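Local coordinates for protein carbon monoxide dehydrogenase (Thermococcus sp. AM4, PDB 6T7J) that probably catalyses the reversible oxidation of carbon monoxide to carbon dioxide, passing electrons through iron-sulfur clusters, at residues Pro176-Val182 with Gly540-Ser544; Gln353-Thr357 with Asn398-Arg403. One frame throughout, in Å; residues are numbered along the deposited sequence.

Overall arrangement
Interaction 1 and interaction 2 sit on opposite sides of the chain's centre, their own centres about 55 Å apart, and share no secondary-structure element. Interaction 1 is partly buried and ties the start of helix 177-186 to the loop between helix 525-538 and strand 548-552, a strand of the parallel sheet that also holds 444-448 and 474-478. Interaction 2 lies at the surface and joins two loops, one of them leading into strand 358-361 of the other parallel sheet. The chemistry differs accordingly: a two-pronged arginine-carboxylate salt bridge bordered by aliphatic contacts in the first; flat stacking, an arginine-to-carbonyl hydrogen bond and CH-pi packing on a histidine in the second.

Interaction 1: residues Pro176-Val182 with Gly540-Ser544; sequences PKKRIKV and GVDIS
Bends at chi2 and chi3 (96°) turn the R179 side chain toward D542, which swings its carboxylate away from its own backbone N (chi1 -162°) and turns both oxygens to the arginine. The grip is side-on. R179 NE reaches D542 OD1 at 3.2 Å and R179 NH2 reaches D542 OD2 at 2.7 Å, both nearly straight and on the syn sides, with the guanidinium and carboxylate planes 25° apart. S544 OG and the backbone N of I543 add weak hydrogen bonds to the same carboxylate, which limit its rotation. This joins the first turn of helix 177-186, with P176 at its N-cap position, to the loop that leads from helix 525-538, where G540 closes a Schellman motif, to strand 548-552 of a six-stranded parallel sheet. R179 NH1 also bonds to I600 O, and a leucine here would probably leave the D542 carboxylate without its charge partner and remove that bond. K178 lies alongside, its CB 3.4 Å from D542 OD1 and its CE 3.6 Å from V541 C. Beside the salt bridge, I543 CD1 packs 3.8 Å from R179 CG and 4.2 Å from P176 CG, while I543 and P176 also touch helix 525-538.

Interaction 2: residues Gln353-Thr357 with Asn398-Arg403; sequences QCYHT and NRPRDR
R403 meets C354 and Y355 with one flat group used in two ways. At its edge, NH1 donates to C354 O over 2.7 Å, with an N-H...O angle of 152° and the donor tilted out of the carbonyl plane; NH2 adds a weak bond to the same oxygen. Over its face lies the Y355 ring, the two planes only 9° apart. The stack is off-centre: R403 CZ is 4.6 Å from the ring centroid, and NH1 sits toward the rim, 3.7 Å from Y355 CE2. NH1, the guanidinium atom nearest the ring, is also the one that makes the stronger carbonyl bond. A bend at chi3 (57°) turns the guanidinium back over the ring.

Next to this pair, H356 presses a face of its imidazole against R399 CA and the P400 ring. R399 CA stands 3.6 Å from the H356 ring centroid and P400 CD 4.0 Å from it, both as CH-pi contacts on that face. H356 CB also packs 3.8 Å from N398 CB, while P400 CG approaches the edge of the Y355 ring.

The two loops follow helices 347-352 and 381-395, and the first runs into strand 358-361 of a parallel sheet. P400 is the centre of an inverse gamma turn, and its carbonyl accepts the backbone N-H of R403, a bond that closes the turn leading into the arginine.

Farther out, E335 takes a hydrogen bond from H356 NE2 and forms a salt bridge with R399 NH1, linking both loops through one carboxylate. N395 bonds to H356 O and to N398 ND2. Y355 also packs against I329 and I330 of helix 325-330, and its hydroxyl makes a weak hydrogen bond with E30.

Interaction 1: residues Pro176-Val182 with Gly540-Ser544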
ATOM      1  N   PRO A 176      23.727  -8.975 -11.991  1.00 53.24           N
ATOM      2  CA  PRO A 176      24.412  -9.388 -13.223  1.00 59.69           C
ATOM      3  C   PRO A 176      23.609  -9.031 -14.467  1.00 56.47           C
ATOM      4  O   PRO A 176      22.382  -8.917 -14.429  1.00 55.11           O
ATOM      5  CB  PRO A 176      24.551 -10.907 -13.065  1.00 56.55           C
ATOM      6  CG  PRO A 176      23.536 -11.287 -12.032  1.00 56.20           C
ATOM      7  CD  PRO A 176      23.436 -10.117 -11.108  1.00 52.37           C
ATOM      8  N   LYS A 177      24.326  -8.866 -15.583  1.00 54.12           N
ATOM      9  CA  LYS A 177      23.690  -8.461 -16.833  1.00 51.28           C
ATOM     10  C   LYS A 177      22.665  -9.481 -17.309  1.00 56.26           C
ATOM     11  O   LYS A 177      21.722  -9.124 -18.025  1.00 54.02           O
ATOM     12  CB  LYS A 177      24.745  -8.239 -17.916  1.00 51.79           C
ATOM     13  CG  LYS A 177      25.968  -7.464 -17.456  1.00 63.53           C
ATOM     14  CD  LYS A 177      26.958  -7.283 -18.598  1.00 66.66           C
ATOM     15  CE  LYS A 177      28.381  -7.595 -18.158  1.00 68.83           C
ATOM     16  NZ  LYS A 177      29.298  -7.756 -19.323  1.00 62.42           N
ATOM     17  N   LYS A 178      22.832 -10.751 -16.935  1.00 54.82           N
ATOM     18  CA  LYS A 178      21.869 -11.769 -17.345  1.00 56.59           C
ATOM     19  C   LYS A 178      20.526 -11.558 -16.656  1.00 54.14           C
ATOM     20  O   LYS A 178      19.470 -11.623 -17.298  1.00 56.64           O
ATOM     21  CB  LYS A 178      22.428 -13.162 -17.049  1.00 60.28           C
ATOM     22  CG  LYS A 178      23.752 -13.455 -17.740  1.00 51.30           C
ATOM     23  CD  LYS A 178      24.059 -14.944 -17.739  1.00 58.47           C
ATOM     24  CE  LYS A 178      25.489 -15.221 -18.184  1.00 58.38           C
ATOM     25  NZ  LYS A 178      25.755 -14.713 -19.556  1.00 51.18           N
ATOM     26  N   ARG A 179      20.546 -11.298 -15.346  1.00 51.46           N
ATOM     27  CA  ARG A 179      19.317 -10.942 -14.645  1.00 54.30           C
ATOM     28  C   ARG A 179      18.718  -9.659 -15.215  1.00 53.03           C
ATOM     29  O   ARG A 179      17.495  -9.529 -15.329  1.00 47.16           O
ATOM     30  CB  ARG A 179      19.594 -10.785 -13.149  1.00 53.16           C
ATOM     31  CG  ARG A 179      19.763 -12.097 -12.401  1.00 59.01           C
ATOM     32  CD  ARG A 179      18.441 -12.828 -12.277  1.00 55.42           C
ATOM     33  NE  ARG A 179      18.274 -13.835 -13.321  1.00 56.41           N
ATOM     34  CZ  ARG A 179      17.108 -14.381 -13.647  1.00 51.27           C
ATOM     35  NH1 ARG A 179      16.003 -14.015 -13.012  1.00 50.57           N
ATOM     36  NH2 ARG A 179      17.044 -15.290 -14.609  1.00 52.63           N
ATOM     37  N   ILE A 180      19.585  -8.707 -15.571  1.00 56.53           N
ATOM     38  CA  ILE A 180      19.160  -7.450 -16.195  1.00 52.79           C
ATOM     39  C   ILE A 180      18.367  -7.722 -17.456  1.00 51.88           C
ATOM     40  O   ILE A 180      17.274  -7.169 -17.672  1.00 49.90           O
ATOM     41  CB  ILE A 180      20.400  -6.586 -16.501  1.00 50.31           C
ATOM     42  CG1 ILE A 180      21.154  -6.235 -15.221  1.00 53.08           C
ATOM     43  CG2 ILE A 180      20.019  -5.348 -17.299  1.00 47.88           C
ATOM     44  CD1 ILE A 180      20.647  -5.006 -14.536  1.00 55.04           C
ATOM     45  N   LYS A 181      18.907  -8.569 -18.334  1.00 54.97           N
ATOM     46  CA  LYS A 181      18.263  -8.873 -19.600  1.00 54.21           C
ATOM     47  C   LYS A 181      16.979  -9.668 -19.392  1.00 57.05           C
ATOM     48  O   LYS A 181      15.985  -9.453 -20.097  1.00 55.02           O
ATOM     49  CB  LYS A 181      19.238  -9.634 -20.496  1.00 54.08           C
ATOM     50  CG  LYS A 181      18.725  -9.907 -21.893  1.00 64.67           C
ATOM     51  CD  LYS A 181      18.416  -8.612 -22.628  1.00 69.42           C
ATOM     52  CE  LYS A 181      17.056  -8.675 -23.309  1.00 60.19           C
ATOM     53  NZ  LYS A 181      17.012  -9.709 -24.383  1.00 53.65           N
ATOM     54  N   VAL A 182      16.984 -10.587 -18.421  1.00 56.23           N
ATOM     55  CA  VAL A 182      15.777 -11.348 -18.097  1.00 50.01           C
ATOM     56  C   VAL A 182      14.659 -10.408 -17.665  1.00 50.45           C
ATOM     57  O   VAL A 182      13.538 -10.457 -18.192  1.00 53.13           O
ATOM     58  CB  VAL A 182      16.084 -12.390 -17.006  1.00 53.17           C
ATOM     59  CG1 VAL A 182      14.798 -12.874 -16.354  1.00 49.04           C
ATOM     60  CG2 VAL A 182      16.867 -13.555 -17.586  1.00 50.33           C
ATOM     61  N   GLY A 540      30.296 -17.490 -15.536  1.00 54.18           N
ATOM     62  CA  GLY A 540      29.760 -17.076 -16.821  1.00 59.04           C
ATOM     63  C   GLY A 540      28.356 -17.601 -17.036  1.00 59.45           C
ATOM     64  O   GLY A 540      28.020 -18.105 -18.113  1.00 62.67           O
ATOM     65  N   VAL A 541      27.522 -17.454 -16.010  1.00 57.96           N
ATOM     66  CA  VAL A 541      26.299 -18.231 -15.858  1.00 62.32           C
ATOM     67  C   VAL A 541      25.240 -17.322 -15.237  1.00 63.80           C
ATOM     68  O   VAL A 541      25.565 -16.328 -14.587  1.00 59.17           O
ATOM     69  CB  VAL A 541      26.614 -19.493 -15.008  1.00 56.72           C
ATOM     70  CG1 VAL A 541      25.416 -20.017 -14.273  1.00 55.05           C
ATOM     71  CG2 VAL A 541      27.214 -20.589 -15.874  1.00 56.96           C
ATOM     72  N   ASP A 542      23.967 -17.627 -15.487  1.00 62.05           N
ATOM     73  CA  ASP A 542      22.911 -16.895 -14.803  1.00 60.41           C
ATOM     74  C   ASP A 542      22.663 -17.490 -13.417  1.00 59.29           C
ATOM     75  O   ASP A 542      23.008 -18.639 -13.136  1.00 56.81           O
ATOM     76  CB  ASP A 542      21.615 -16.908 -15.619  1.00 55.26           C
ATOM     77  CG  ASP A 542      20.642 -15.823 -15.184  1.00 56.15           C
ATOM     78  OD1 ASP A 542      21.070 -14.881 -14.483  1.00 58.17           O
ATOM     79  OD2 ASP A 542      19.448 -15.913 -15.539  1.00 60.27           O
ATOM     80  N   ILE A 543      22.061 -16.682 -12.539  1.00 57.60           N
ATOM     81  CA  ILE A 543      21.716 -17.171 -11.205  1.00 50.95           C
ATOM     82  C   ILE A 543      20.815 -18.394 -11.300  1.00 55.29           C
ATOM     83  O   ILE A 543      20.913 -19.318 -10.482  1.00 51.19           O
ATOM     84  CB  ILE A 543      21.061 -16.047 -10.376  1.00 52.19           C
ATOM     85  CG1 ILE A 543      22.084 -14.956 -10.050  1.00 54.08           C
ATOM     86  CG2 ILE A 543      20.455 -16.600  -9.097  1.00 40.28           C
ATOM     87  CD1 ILE A 543      21.482 -13.734  -9.377  1.00 42.09           C
ATOM     88  N   SER A 544      19.950 -18.441 -12.316  1.00 51.39           N
ATOM     89  CA  SER A 544      19.009 -19.545 -12.451  1.00 52.18           C
ATOM     90  C   SER A 544      19.691 -20.870 -12.771  1.00 56.63           C
ATOM     91  O   SER A 544      19.095 -21.926 -12.534  1.00 53.61           O
ATOM     92  CB  SER A 544      17.973 -19.220 -13.527  1.00 49.91           C
ATOM     93  OG  SER A 544      18.546 -18.450 -14.569  1.00 52.89           O
TER

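Interaction 2: residues Gln353-Thr357 with Asn398-Arg403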
ATOM      1  N   GLN A 353       2.885  -6.255  31.448  1.00 57.14           N
ATOM      2  CA  GLN A 353       2.138  -5.652  32.541  1.00 58.18           C
ATOM      3  C   GLN A 353       1.897  -6.616  33.693  1.00 60.53           C
ATOM      4  O   GLN A 353       1.455  -6.179  34.761  1.00 61.56           O
ATOM      5  CB  GLN A 353       0.809  -5.096  32.026  1.00 64.71           C
ATOM      6  CG  GLN A 353       0.890  -3.624  31.645  1.00 64.97           C
ATOM      7  CD  GLN A 353      -0.253  -3.177  30.755  1.00 67.93           C
ATOM      8  OE1 GLN A 353      -0.960  -3.998  30.173  1.00 72.76           O
ATOM      9  NE2 GLN A 353      -0.439  -1.867  30.646  1.00 75.27           N
ATOM     10  N   CYS A 354       2.180  -7.904  33.514  1.00 60.70           N
ATOM     11  CA  CYS A 354       2.120  -8.846  34.622  1.00 61.13           C
ATOM     12  C   CYS A 354       3.470  -9.013  35.307  1.00 60.99           C
ATOM     13  O   CYS A 354       3.605  -9.865  36.191  1.00 59.60           O
ATOM     14  CB  CYS A 354       1.589 -10.198  34.140  1.00 57.43           C
ATOM     15  SG  CYS A 354      -0.178 -10.192  33.754  1.00 70.84           S
ATOM     16  N   TYR A 355       4.463  -8.224  34.913  1.00 60.63           N
ATOM     17  CA  TYR A 355       5.759  -8.196  35.580  1.00 60.36           C
ATOM     18  C   TYR A 355       6.115  -6.732  35.831  1.00 58.85           C
ATOM     19  O   TYR A 355       5.262  -5.836  35.817  1.00 55.59           O
ATOM     20  CB  TYR A 355       6.832  -8.908  34.745  1.00 55.62           C
ATOM     21  CG  TYR A 355       6.537 -10.356  34.434  1.00 60.73           C
ATOM     22  CD1 TYR A 355       5.744 -10.706  33.348  1.00 56.90           C
ATOM     23  CD2 TYR A 355       7.062 -11.375  35.218  1.00 63.64           C
ATOM     24  CE1 TYR A 355       5.477 -12.032  33.058  1.00 58.74           C
ATOM     25  CE2 TYR A 355       6.801 -12.702  34.937  1.00 58.14           C
ATOM     26  CZ  TYR A 355       6.008 -13.024  33.857  1.00 56.47           C
ATOM     27  OH  TYR A 355       5.745 -14.344  33.574  1.00 62.03           O
ATOM     28  N   HIS A 356       7.399  -6.478  36.067  1.00 51.54           N
ATOM     29  CA  HIS A 356       7.934  -5.127  36.139  1.00 53.12           C
ATOM     30  C   HIS A 356       8.422  -4.618  34.790  1.00 51.50           C
ATOM     31  O   HIS A 356       8.710  -3.422  34.666  1.00 52.97           O
ATOM     32  CB  HIS A 356       9.091  -5.071  37.143  1.00 56.11           C
ATOM     33  CG  HIS A 356      10.301  -5.845  36.713  1.00 54.26           C
ATOM     34  ND1 HIS A 356      10.218  -7.042  36.035  1.00 55.77           N
ATOM     35  CD2 HIS A 356      11.622  -5.591  36.866  1.00 51.59           C
ATOM     36  CE1 HIS A 356      11.434  -7.492  35.788  1.00 55.25           C
ATOM     37  NE2 HIS A 356      12.305  -6.630  36.282  1.00 54.44           N
ATOM     38  N   THR A 357       8.501  -5.495  33.790  1.00 53.13           N
ATOM     39  CA  THR A 357       9.154  -5.184  32.525  1.00 49.83           C
ATOM     40  C   THR A 357       8.554  -3.948  31.869  1.00 53.22           C
ATOM     41  O   THR A 357       7.333  -3.780  31.816  1.00 53.07           O
ATOM     42  CB  THR A 357       9.037  -6.380  31.578  1.00 54.02           C
ATOM     43  OG1 THR A 357       9.680  -7.519  32.165  1.00 53.61           O
ATOM     44  CG2 THR A 357       9.676  -6.071  30.231  1.00 48.27           C
ATOM     45  N   ASN A 398      12.992  -3.939  40.917  1.00 59.21           N
ATOM     46  CA  ASN A 398      11.603  -4.378  40.911  1.00 53.64           C
ATOM     47  C   ASN A 398      11.422  -5.779  40.345  1.00 54.43           C
ATOM     48  O   ASN A 398      10.280  -6.225  40.193  1.00 59.55           O
ATOM     49  CB  ASN A 398      10.744  -3.390  40.121  1.00 53.43           C
ATOM     50  CG  ASN A 398      10.698  -2.021  40.762  1.00 59.86           C
ATOM     51  OD1 ASN A 398      10.548  -1.899  41.979  1.00 53.77           O
ATOM     52  ND2 ASN A 398      10.830  -0.979  39.947  1.00 55.58           N
ATOM     53  N   ARG A 399      12.504  -6.476  40.032  1.00 57.87           N
ATOM     54  CA  ARG A 399      12.392  -7.806  39.441  1.00 58.54           C
ATOM     55  C   ARG A 399      11.818  -8.789  40.451  1.00 57.49           C
ATOM     56  O   ARG A 399      12.454  -9.047  41.481  1.00 59.29           O
ATOM     57  CB  ARG A 399      13.753  -8.294  38.955  1.00 51.80           C
ATOM     58  CG  ARG A 399      13.761  -9.765  38.573  1.00 55.54           C
ATOM     59  CD  ARG A 399      15.172 -10.284  38.385  1.00 59.89           C
ATOM     60  NE  ARG A 399      15.860  -9.599  37.296  1.00 52.51           N
ATOM     61  CZ  ARG A 399      16.914 -10.090  36.655  1.00 52.43           C
ATOM     62  NH1 ARG A 399      17.477  -9.396  35.675  1.00 54.42           N
ATOM     63  NH2 ARG A 399      17.405 -11.276  36.992  1.00 49.86           N
ATOM     64  N   PRO A 400      10.636  -9.361  40.206  1.00 61.03           N
ATOM     65  CA  PRO A 400      10.109 -10.376  41.126  1.00 62.40           C
ATOM     66  C   PRO A 400      10.937 -11.649  41.074  1.00 64.09           C
ATOM     67  O   PRO A 400      10.645 -12.554  40.285  1.00 61.01           O
ATOM     68  CB  PRO A 400       8.682 -10.606  40.617  1.00 65.44           C
ATOM     69  CG  PRO A 400       8.750 -10.265  39.162  1.00 58.56           C
ATOM     70  CD  PRO A 400       9.763  -9.161  39.035  1.00 59.22           C
ATOM     71  N   ARG A 401      11.979 -11.719  41.907  1.00 63.30           N
ATOM     72  CA  ARG A 401      12.877 -12.870  41.885  1.00 65.28           C
ATOM     73  C   ARG A 401      12.162 -14.166  42.240  1.00 63.71           C
ATOM     74  O   ARG A 401      12.641 -15.245  41.876  1.00 64.98           O
ATOM     75  CB  ARG A 401      14.050 -12.636  42.838  1.00 66.22           C
ATOM     76  CG  ARG A 401      14.970 -11.504  42.414  1.00 66.59           C
ATOM     77  CD  ARG A 401      16.364 -11.669  43.003  1.00 73.90           C
ATOM     78  NE  ARG A 401      17.319 -10.736  42.411  1.00 72.98           N
ATOM     79  CZ  ARG A 401      18.077 -11.010  41.354  1.00 68.53           C
ATOM     80  NH1 ARG A 401      18.914 -10.097  40.884  1.00 67.67           N
ATOM     81  NH2 ARG A 401      17.998 -12.194  40.764  1.00 67.28           N
ATOM     82  N   ASP A 402      11.024 -14.083  42.933  1.00 65.87           N
ATOM     83  CA  ASP A 402      10.237 -15.270  43.241  1.00 66.71           C
ATOM     84  C   ASP A 402       9.595 -15.880  42.001  1.00 64.83           C
ATOM     85  O   ASP A 402       9.265 -17.070  42.012  1.00 68.74           O
ATOM     86  CB  ASP A 402       9.155 -14.925  44.266  1.00 64.50           C
ATOM     87  CG  ASP A 402       8.360 -13.692  43.878  1.00 66.06           C
ATOM     88  OD1 ASP A 402       8.985 -12.644  43.609  1.00 68.94           O
ATOM     89  OD2 ASP A 402       7.114 -13.768  43.840  1.00 72.77           O
ATOM     90  N   ARG A 403       9.413 -15.097  40.937  1.00 63.05           N
ATOM     91  CA  ARG A 403       8.765 -15.556  39.716  1.00 65.90           C
ATOM     92  C   ARG A 403       9.732 -15.613  38.536  1.00 66.39           C
ATOM     93  O   ARG A 403       9.317 -15.498  37.381  1.00 67.04           O
ATOM     94  CB  ARG A 403       7.574 -14.662  39.370  1.00 58.10           C
ATOM     95  CG  ARG A 403       6.600 -14.447  40.511  1.00 65.55           C
ATOM     96  CD  ARG A 403       5.747 -13.212  40.272  1.00 64.37           C
ATOM     97  NE  ARG A 403       5.026 -13.284  39.004  1.00 67.18           N
ATOM     98  CZ  ARG A 403       4.542 -12.229  38.359  1.00 66.34           C
ATOM     99  NH1 ARG A 403       3.899 -12.389  37.209  1.00 66.46           N
ATOM    100  NH2 ARG A 403       4.699 -11.011  38.862  1.00 67.36           N
TER